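Local coordinates for protein glycosyl hydrolase (PDB 5NDX) that probably hydrolyses O-glycosidic bonds as a family 39 glycoside hydrolase and is the bacterial orthologue of human alpha-L-iduronidase, at residues A533-E541 with R552-D560; E598-A606 with R613-S621. The protein carries 2 engineered substitutions. All coordinates share one frame; numbering follows the deposited sequence. Where two conformers were deposited one is given.

Contact 1 of 2, residues A533-E541 with R552-D560; sequences AAPTGLVVE and RMLFWAAGD. Unlike the reference sequence in segment 533-541: A534 (reference Thr). With SO4 (sulfate ion), chain H.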
loop_
_atom_site.group_PDB
_atom_site.type_symbol
_atom_site.label_atom_id
_atom_site.label_comp_id
_atom_site.label_asym_id
_atom_site.label_seq_id
_atom_site.Cartn_x
_atom_site.Cartn_y
_atom_site.Cartn_z
ATOM N N ALA A 533 25.111 -0.807 -3.566
ATOM C CA ALA A 533 25.282 -1.643 -2.418
ATOM C C ALA A 533 24.541 -2.983 -2.588
ATOM O O ALA A 533 23.448 -3.085 -3.165
ATOM C CB ALA A 533 24.781 -0.918 -1.184
ATOM N N ALA A 534 25.179 -4.024 -2.094
ATOM C CA ALA A 534 24.618 -5.347 -2.144
ATOM C C ALA A 534 23.350 -5.439 -1.286
ATOM O O ALA A 534 23.185 -4.701 -0.315
ATOM C CB ALA A 534 25.657 -6.374 -1.725
ATOM N N PRO A 535 22.405 -6.283 -1.694
ATOM C CA PRO A 535 21.235 -6.481 -0.826
ATOM C C PRO A 535 21.610 -7.210 0.475
ATOM O O PRO A 535 22.658 -7.813 0.533
ATOM C CB PRO A 535 20.307 -7.377 -1.654
ATOM C CG PRO A 535 20.990 -7.630 -2.926
ATOM C CD PRO A 535 22.385 -7.118 -2.894
ATOM N N THR A 536 20.715 -7.226 1.448
ATOM C CA THR A 536 20.955 -7.848 2.734
ATOM C C THR A 536 19.777 -8.638 3.244
ATOM O O THR A 536 18.634 -8.415 2.816
ATOM C CB THR A 536 21.311 -6.804 3.801
ATOM O OG1 THR A 536 20.194 -5.957 4.078
ATOM C CG2 THR A 536 22.498 -5.942 3.354
ATOM N N GLY A 537 20.039 -9.535 4.190
ATOM C CA GLY A 537 18.937 -10.147 4.968
ATOM C C GLY A 537 18.052 -11.093 4.141
ATOM O O GLY A 537 16.849 -11.079 4.281
ATOM N N LEU A 538 18.650 -11.918 3.288
ATOM C CA LEU A 538 17.877 -12.795 2.432
ATOM C C LEU A 538 17.241 -13.903 3.230
ATOM O O LEU A 538 17.974 -14.648 3.837
ATOM C CB LEU A 538 18.749 -13.445 1.381
ATOM C CG LEU A 538 18.077 -14.472 0.459
ATOM C CD1 LEU A 538 16.934 -13.836 -0.313
ATOM C CD2 LEU A 538 19.081 -15.031 -0.524
ATOM N N VAL A 539 15.905 -14.023 3.187
ATOM C CA VAL A 539 15.097 -15.102 3.815
ATOM C C VAL A 539 14.443 -15.934 2.680
ATOM O O VAL A 539 13.928 -15.359 1.700
ATOM C CB VAL A 539 13.982 -14.475 4.720
ATOM C CG1 VAL A 539 13.102 -15.527 5.421
ATOM C CG2 VAL A 539 14.580 -13.561 5.783
ATOM N N VAL A 540 14.458 -17.263 2.795
ATOM C CA VAL A 540 13.916 -18.173 1.799
ATOM C C VAL A 540 12.924 -19.065 2.499
ATOM O O VAL A 540 13.239 -19.628 3.539
ATOM C CB VAL A 540 14.978 -19.062 1.172
ATOM C CG1 VAL A 540 14.341 -19.972 0.115
ATOM C CG2 VAL A 540 16.070 -18.204 0.564
ATOM N N GLU A 541 11.703 -19.164 1.989
ATOM C CA GLU A 541 10.725 -20.070 2.572
ATOM C C GLU A 541 10.031 -20.894 1.550
ATOM O O GLU A 541 9.708 -20.407 0.450
ATOM C CB GLU A 541 9.655 -19.312 3.273
ATOM C CG GLU A 541 10.165 -18.623 4.486
ATOM C CD GLU A 541 9.108 -17.753 5.039
ATOM O OE1 GLU A 541 7.941 -18.182 4.993
ATOM O OE2 GLU A 541 9.443 -16.638 5.488
ATOM N N ARG A 552 9.638 -21.490 -3.746
ATOM C CA ARG A 552 10.379 -20.745 -2.700
ATOM C C ARG A 552 10.118 -19.253 -2.800
ATOM O O ARG A 552 10.344 -18.673 -3.842
ATOM C CB ARG A 552 11.868 -20.996 -2.874
ATOM C CG ARG A 552 12.276 -22.475 -2.801
ATOM C CD ARG A 552 12.084 -23.062 -1.400
ATOM N NE ARG A 552 12.461 -24.489 -1.344
ATOM C CZ ARG A 552 11.677 -25.528 -1.661
ATOM N NH1 ARG A 552 10.415 -25.385 -2.056
ATOM N NH2 ARG A 552 12.160 -26.741 -1.579
ATOM N N MET A 553 9.637 -18.641 -1.737
ATOM C CA MET A 553 9.500 -17.217 -1.647
ATOM C C MET A 553 10.767 -16.635 -1.038
ATOM O O MET A 553 11.166 -17.068 0.046
ATOM C CB MET A 553 8.317 -16.859 -0.771
ATOM C CG MET A 553 8.015 -15.382 -0.715
ATOM S SD MET A 553 7.462 -14.869 -2.372
ATOM C CE MET A 553 7.712 -13.117 -2.244
ATOM N N LEU A 554 11.369 -15.669 -1.738
ATOM C CA LEU A 554 12.535 -14.926 -1.283
ATOM C C LEU A 554 12.099 -13.526 -0.853
ATOM O O LEU A 554 11.247 -12.876 -1.531
ATOM C CB LEU A 554 13.570 -14.817 -2.400
ATOM C CG LEU A 554 14.468 -16.003 -2.735
ATOM C CD1 LEU A 554 13.642 -17.209 -3.136
ATOM C CD2 LEU A 554 15.448 -15.678 -3.863
ATOM N N PHE A 555 12.687 -13.047 0.234
ATOM C CA PHE A 555 12.457 -11.699 0.788
ATOM C C PHE A 555 13.822 -11.188 1.238
ATOM O O PHE A 555 14.591 -11.955 1.784
ATOM C CB PHE A 555 11.502 -11.782 1.986
ATOM C CG PHE A 555 11.229 -10.463 2.650
ATOM C CD1 PHE A 555 10.576 -9.417 1.945
ATOM C CD2 PHE A 555 11.561 -10.255 4.021
ATOM C CE1 PHE A 555 10.249 -8.203 2.585
ATOM C CE2 PHE A 555 11.274 -9.030 4.658
ATOM C CZ PHE A 555 10.608 -7.996 3.938
ATOM N N TRP A 556 14.118 -9.914 0.997
ATOM C CA TRP A 556 15.395 -9.321 1.347
ATOM C C TRP A 556 15.208 -7.843 1.575
ATOM O O TRP A 556 14.079 -7.361 1.535
ATOM C CB TRP A 556 16.454 -9.634 0.283
ATOM C CG TRP A 556 16.241 -9.076 -1.051
ATOM C CD1 TRP A 556 16.712 -7.909 -1.536
ATOM C CD2 TRP A 556 15.552 -9.714 -2.123
ATOM N NE1 TRP A 556 16.346 -7.764 -2.844
ATOM C CE2 TRP A 556 15.632 -8.858 -3.233
ATOM C CE3 TRP A 556 14.843 -10.913 -2.241
ATOM C CZ2 TRP A 556 15.014 -9.144 -4.452
ATOM C CZ3 TRP A 556 14.273 -11.235 -3.492
ATOM C CH2 TRP A 556 14.364 -10.330 -4.574
ATOM N N ALA A 557 16.289 -7.117 1.825
ATOM C CA ALA A 557 16.254 -5.678 2.044
ATOM C C ALA A 557 17.239 -5.051 1.093
ATOM O O ALA A 557 18.213 -5.689 0.711
ATOM C CB ALA A 557 16.650 -5.357 3.525
ATOM N N ALA A 558 16.978 -3.815 0.686
ATOM C CA ALA A 558 17.908 -3.022 -0.123
ATOM C C ALA A 558 19.172 -2.716 0.722
ATOM O O ALA A 558 19.066 -2.527 1.922
ATOM C CB ALA A 558 17.237 -1.682 -0.557
ATOM N N GLY A 559 20.332 -2.678 0.082
ATOM C CA GLY A 559 21.585 -2.381 0.743
ATOM C C GLY A 559 21.646 -0.927 1.142
ATOM O O GLY A 559 22.333 -0.566 2.103
ATOM N N ASP A 560 20.955 -0.065 0.393
ATOM C CA ASP A 560 20.833 1.326 0.799
ATOM C C ASP A 560 19.602 1.951 0.191
ATOM O O ASP A 560 18.758 1.235 -0.339
ATOM C CB ASP A 560 22.126 2.092 0.476
ATOM C CG ASP A 560 22.374 2.212 -0.975
ATOM O OD1 ASP A 560 21.429 2.151 -1.816
ATOM O OD2 ASP A 560 23.538 2.387 -1.305
HETATM S S SO4 H . 28.227 -3.122 -0.285
HETATM O O1 SO4 H . 28.534 -2.001 -1.207
HETATM O O2 SO4 H . 29.405 -3.364 0.583
HETATM O O3 SO4 H . 27.067 -2.741 0.555
HETATM O O4 SO4 H . 27.944 -4.363 -1.043
HETATM O O HOH W 1 20.696 -3.326 -2.622
HETATM O O HOH W 2 20.197 -3.467 4.168
#
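P535 and L538 both pack on the indole of W556, each oblique to the ring. P535 CB lies 3.6 Å from W556 CD1. L538 CD1 reaches the benzo part, 4.1 Å from W556 CE3. CG of L538 stands trans to the backbone N (chi1 176°), which, with chi2 near 60°, brings CD1 to W556 and also against CB of L554. V540 CG2 meets L554 CG further along the same face.

The backbone behind these groups is an antiparallel hairpin. V539 N donates almost straight to F555 O at 2.8 Å, and M553 N donates to E541 O at the same length. A beta bulge between T536 and V539 shifts the register by one residue. G537, with a positive phi of 69°, sits in it. Past the strands, one water links A533 O to G559 N, and A534 N donates to a sulfate, probably from the crystallisation liquor.

Y567 meets W556 edge-to-face, and V604 also packs on W556. On the other face M553 and F555 pack on helix 36-45, while E541 forms a salt bridge with R39. The hairpin is therefore two-sided. The W556 side is mainly apolar and packs on the partner sheet, with R552, salt-bridged to E550, at its end; the opposite face adds a charge pair to its apolar packing on the catalytic domain.

Contact 2 of 2, residues E598-A606 with R613-S621; sequences EGVRYAVCA and RSELCLSRS. Engineered in segment 598-606: E598 (natural residue Gln). Unlike the reference sequence in segment 613-621: L618 (reference Val), S619 (reference Phe). With SO4 (sulfate ion), chain G.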
loop_
_atom_site.group_PDB
_atom_site.type_symbol
_atom_site.label_atom_id
_atom_site.label_comp_id
_atom_site.label_asym_id
_atom_site.label_seq_id
_atom_site.Cartn_x
_atom_site.Cartn_y
_atom_site.Cartn_z
ATOM N N GLU A 598 17.483 -29.485 -7.162
ATOM C CA GLU A 598 17.995 -30.080 -5.932
ATOM C C GLU A 598 19.273 -29.387 -5.465
ATOM O O GLU A 598 20.062 -28.923 -6.286
ATOM C CB GLU A 598 18.226 -31.579 -6.105
ATOM C CG GLU A 598 16.932 -32.385 -6.101
ATOM C CD GLU A 598 17.159 -33.865 -5.816
ATOM O OE1 GLU A 598 17.904 -34.217 -4.859
ATOM O OE2 GLU A 598 16.575 -34.687 -6.556
ATOM N N GLY A 599 19.445 -29.325 -4.143
ATOM C CA GLY A 599 20.552 -28.601 -3.497
ATOM C C GLY A 599 20.634 -27.166 -4.011
ATOM O O GLY A 599 21.707 -26.714 -4.478
ATOM N N VAL A 600 19.476 -26.488 -4.005
ATOM C CA VAL A 600 19.367 -25.128 -4.579
ATOM C C VAL A 600 20.077 -24.126 -3.658
ATOM O O VAL A 600 19.881 -24.131 -2.462
ATOM C CB VAL A 600 17.900 -24.683 -4.813
ATOM C CG1 VAL A 600 17.099 -24.638 -3.515
ATOM C CG2 VAL A 600 17.845 -23.333 -5.534
ATOM N N ARG A 601 20.909 -23.286 -4.236
ATOM C CA ARG A 601 21.381 -22.095 -3.549
ATOM C C ARG A 601 20.927 -20.841 -4.341
ATOM O O ARG A 601 21.121 -20.765 -5.566
ATOM C CB ARG A 601 22.907 -22.152 -3.415
ATOM C CG ARG A 601 23.482 -21.155 -2.431
ATOM C CD ARG A 601 24.943 -21.452 -2.048
ATOM N NE ARG A 601 25.368 -20.561 -0.952
ATOM C CZ ARG A 601 25.110 -20.738 0.356
ATOM N NH1 ARG A 601 24.454 -21.812 0.800
ATOM N NH2 ARG A 601 25.535 -19.841 1.251
ATOM N N TYR A 602 20.361 -19.871 -3.615
ATOM C CA TYR A 602 19.863 -18.604 -4.156
ATOM C C TYR A 602 20.895 -17.511 -3.956
ATOM O O TYR A 602 21.640 -17.554 -3.003
ATOM C CB TYR A 602 18.540 -18.229 -3.480
ATOM C CG TYR A 602 17.390 -19.089 -3.940
ATOM C CD1 TYR A 602 16.859 -18.947 -5.229
ATOM C CD2 TYR A 602 16.847 -20.056 -3.108
ATOM C CE1 TYR A 602 15.807 -19.737 -5.670
ATOM C CE2 TYR A 602 15.779 -20.847 -3.524
ATOM C CZ TYR A 602 15.286 -20.691 -4.808
ATOM O OH TYR A 602 14.276 -21.486 -5.205
ATOM N N ALA A 603 20.976 -16.587 -4.901
ATOM C CA ALA A 603 21.754 -15.346 -4.775
ATOM C C ALA A 603 20.901 -14.169 -5.321
ATOM O O ALA A 603 20.136 -14.360 -6.270
ATOM C CB ALA A 603 23.059 -15.440 -5.555
ATOM N N VAL A 604 20.976 -13.006 -4.673
ATOM C CA VAL A 604 20.316 -11.802 -5.140
ATOM C C VAL A 604 21.379 -10.728 -5.378
ATOM O O VAL A 604 22.218 -10.518 -4.499
ATOM C CB VAL A 604 19.240 -11.343 -4.134
ATOM C CG1 VAL A 604 18.558 -10.099 -4.646
ATOM C CG2 VAL A 604 18.190 -12.423 -3.962
ATOM N N CYS A 605 21.366 -10.105 -6.570
ATOM C CA CYS A 605 22.265 -9.021 -6.962
ATOM C C CYS A 605 21.461 -7.749 -7.141
ATOM O O CYS A 605 20.339 -7.809 -7.618
ATOM C CB CYS A 605 22.959 -9.365 -8.296
ATOM S SG CYS A 605 23.774 -11.011 -8.186
ATOM N N ALA A 606 22.027 -6.604 -6.785
ATOM C CA ALA A 606 21.460 -5.323 -7.142
ATOM C C ALA A 606 22.138 -4.847 -8.408
ATOM O O ALA A 606 23.308 -5.183 -8.632
ATOM C CB ALA A 606 21.601 -4.313 -6.027
ATOM N N ARG A 613 26.495 -4.167 -11.492
ATOM C CA ARG A 613 26.085 -5.134 -10.484
ATOM C C ARG A 613 26.714 -4.833 -9.158
ATOM O O ARG A 613 27.847 -4.413 -9.109
ATOM C CB ARG A 613 26.472 -6.555 -10.885
ATOM C CG ARG A 613 25.600 -7.577 -10.172
ATOM C CD ARG A 613 25.923 -9.061 -10.431
ATOM N NE ARG A 613 27.295 -9.554 -10.246
ATOM C CZ ARG A 613 28.056 -9.456 -9.160
ATOM N NH1 ARG A 613 27.667 -8.793 -8.090
ATOM N NH2 ARG A 613 29.265 -9.996 -9.160
ATOM N N SER A 614 25.990 -5.055 -8.069
ATOM C CA SER A 614 26.579 -4.921 -6.730
ATOM C C SER A 614 27.698 -5.950 -6.700
ATOM O O SER A 614 27.447 -7.107 -7.041
ATOM C CB SER A 614 25.581 -5.196 -5.610
ATOM O OG SER A 614 24.867 -6.394 -5.833
ATOM N N GLU A 615 28.925 -5.486 -6.402
ATOM C CA GLU A 615 30.167 -6.328 -6.336
ATOM C C GLU A 615 29.998 -7.638 -5.520
ATOM O O GLU A 615 30.565 -8.682 -5.838
ATOM C CB GLU A 615 31.331 -5.503 -5.756
ATOM C CG GLU A 615 32.060 -4.668 -6.804
ATOM C CD GLU A 615 32.892 -3.545 -6.198
ATOM O OE1 GLU A 615 33.280 -2.626 -6.953
ATOM O OE2 GLU A 615 33.152 -3.570 -4.971
ATOM N N LEU A 616 29.177 -7.537 -4.490
ATOM C CA LEU A 616 28.725 -8.638 -3.703
ATOM C C LEU A 616 27.262 -8.941 -4.171
ATOM O O LEU A 616 26.439 -8.032 -4.296
ATOM C CB LEU A 616 28.780 -8.144 -2.249
ATOM C CG LEU A 616 28.772 -8.831 -0.855
ATOM C CD1 LEU A 616 29.599 -7.919 0.047
ATOM C CD2 LEU A 616 27.408 -9.101 -0.168
ATOM N N CYS A 617 26.987 -10.216 -4.413
ATOM C CA CYS A 617 25.661 -10.770 -4.318
ATOM C C CYS A 617 25.383 -11.268 -2.886
ATOM O O CYS A 617 26.295 -11.383 -2.101
ATOM C CB CYS A 617 25.441 -11.794 -5.450
ATOM S SG CYS A 617 25.548 -10.847 -7.043
ATOM N N LEU A 618 24.108 -11.378 -2.531
ATOM C CA LEU A 618 23.648 -11.857 -1.231
ATOM C C LEU A 618 23.179 -13.284 -1.439
ATOM O O LEU A 618 22.291 -13.506 -2.251
ATOM C CB LEU A 618 22.481 -10.995 -0.734
ATOM C CG LEU A 618 22.214 -10.983 0.761
ATOM C CD1 LEU A 618 21.878 -12.335 1.281
ATOM C CD2 LEU A 618 23.489 -10.565 1.422
ATOM N N SER A 619 23.754 -14.226 -0.708
ATOM C CA SER A 619 23.425 -15.653 -0.788
ATOM C C SER A 619 22.629 -16.170 0.402
ATOM O O SER A 619 22.585 -15.521 1.453
ATOM C CB SER A 619 24.700 -16.500 -0.880
ATOM O OG SER A 619 25.300 -16.332 -2.156
ATOM N N ARG A 620 21.948 -17.295 0.150
ATOM C CA ARG A 620 21.482 -18.301 1.142
ATOM C C ARG A 620 20.422 -19.285 0.549
ATOM O O ARG A 620 20.354 -19.428 -0.675
ATOM C CB ARG A 620 21.086 -17.700 2.519
ATOM C CG ARG A 620 22.281 -17.673 3.486
ATOM C CD ARG A 620 22.645 -19.038 4.085
ATOM N NE ARG A 620 22.453 -20.158 3.147
ATOM C CZ ARG A 620 22.091 -21.405 3.472
ATOM N NH1 ARG A 620 21.902 -22.300 2.503
ATOM N NH2 ARG A 620 21.931 -21.785 4.740
ATOM N N SER A 621 19.701 -20.038 1.398
ATOM C CA SER A 621 18.523 -20.871 0.989
ATOM C C SER A 621 17.786 -21.365 2.236
ATOM O O SER A 621 17.802 -20.682 3.264
ATOM C CB SER A 621 18.894 -22.064 0.077
ATOM O OG SER A 621 17.732 -22.778 -0.336
HETATM S S SO4 G . 27.968 -8.618 -14.487
HETATM O O1 SO4 G . 28.842 -8.533 -15.684
HETATM O O2 SO4 G . 27.455 -7.270 -14.157
HETATM O O3 SO4 G . 26.835 -9.530 -14.769
HETATM O O4 SO4 G . 28.741 -9.141 -13.336
#
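Y602 and V604 pair with R620 and L618 as antiparallel hydrogen-bonded pairs, the strand axes 4.6 Å apart at 165°. This is the C-terminal beta hairpin of a two-sheet domain, consistent with the fibronectin type III-like domain of human iduronidase. V604 N donates a hydrogen bond to L618 O at 2.8 Å.

The disulfide C605-C617 ties segment 598-606 to segment 613-621 covalently, with SG to SG at 2.1 Å. At the other end, Y602 has V600 CG2 over one face, and its hydroxyl bonds H593.

R601 reaches across with its chain extended from CG to NE. Its guanidinium lies beside that of R620, the planes 15° apart and NH1 to NH1 at 3.1 Å. These are like charges, not a bond. R620 is bent at chi2 and chi3, which folds its end back toward R601. An alanine in place of R601 would remove the arm along S619 CB and would probably leave the R620 guanidinium freer to turn.

Two bonds grip the hydroxyl of S614: its OG accepts from A606 N at 3.0 Å and donates to L616 O at 2.7 Å.

The two hairpins belong to facing sheets of one beta domain, and their centres are 9 Å apart. Contact 1 closes before contact 2 opens along the chain. R552 CG of contact 1 lies 3.3 Å from Y602 OH of contact 2. A534 CB, at the loop end of contact 1, comes within 3.2 Å of L616 O. V604 and W556 meet in the core between the sheets. Contact 1 is the inner of the pair, its centre about 20 Å from the centre of the chain, against about 28 Å for the centre of contact 2, and it meets helix 36-45 of the catalytic part. Neither contact lies at the two pockets that hold the methylcoumarin-linked sugar acid.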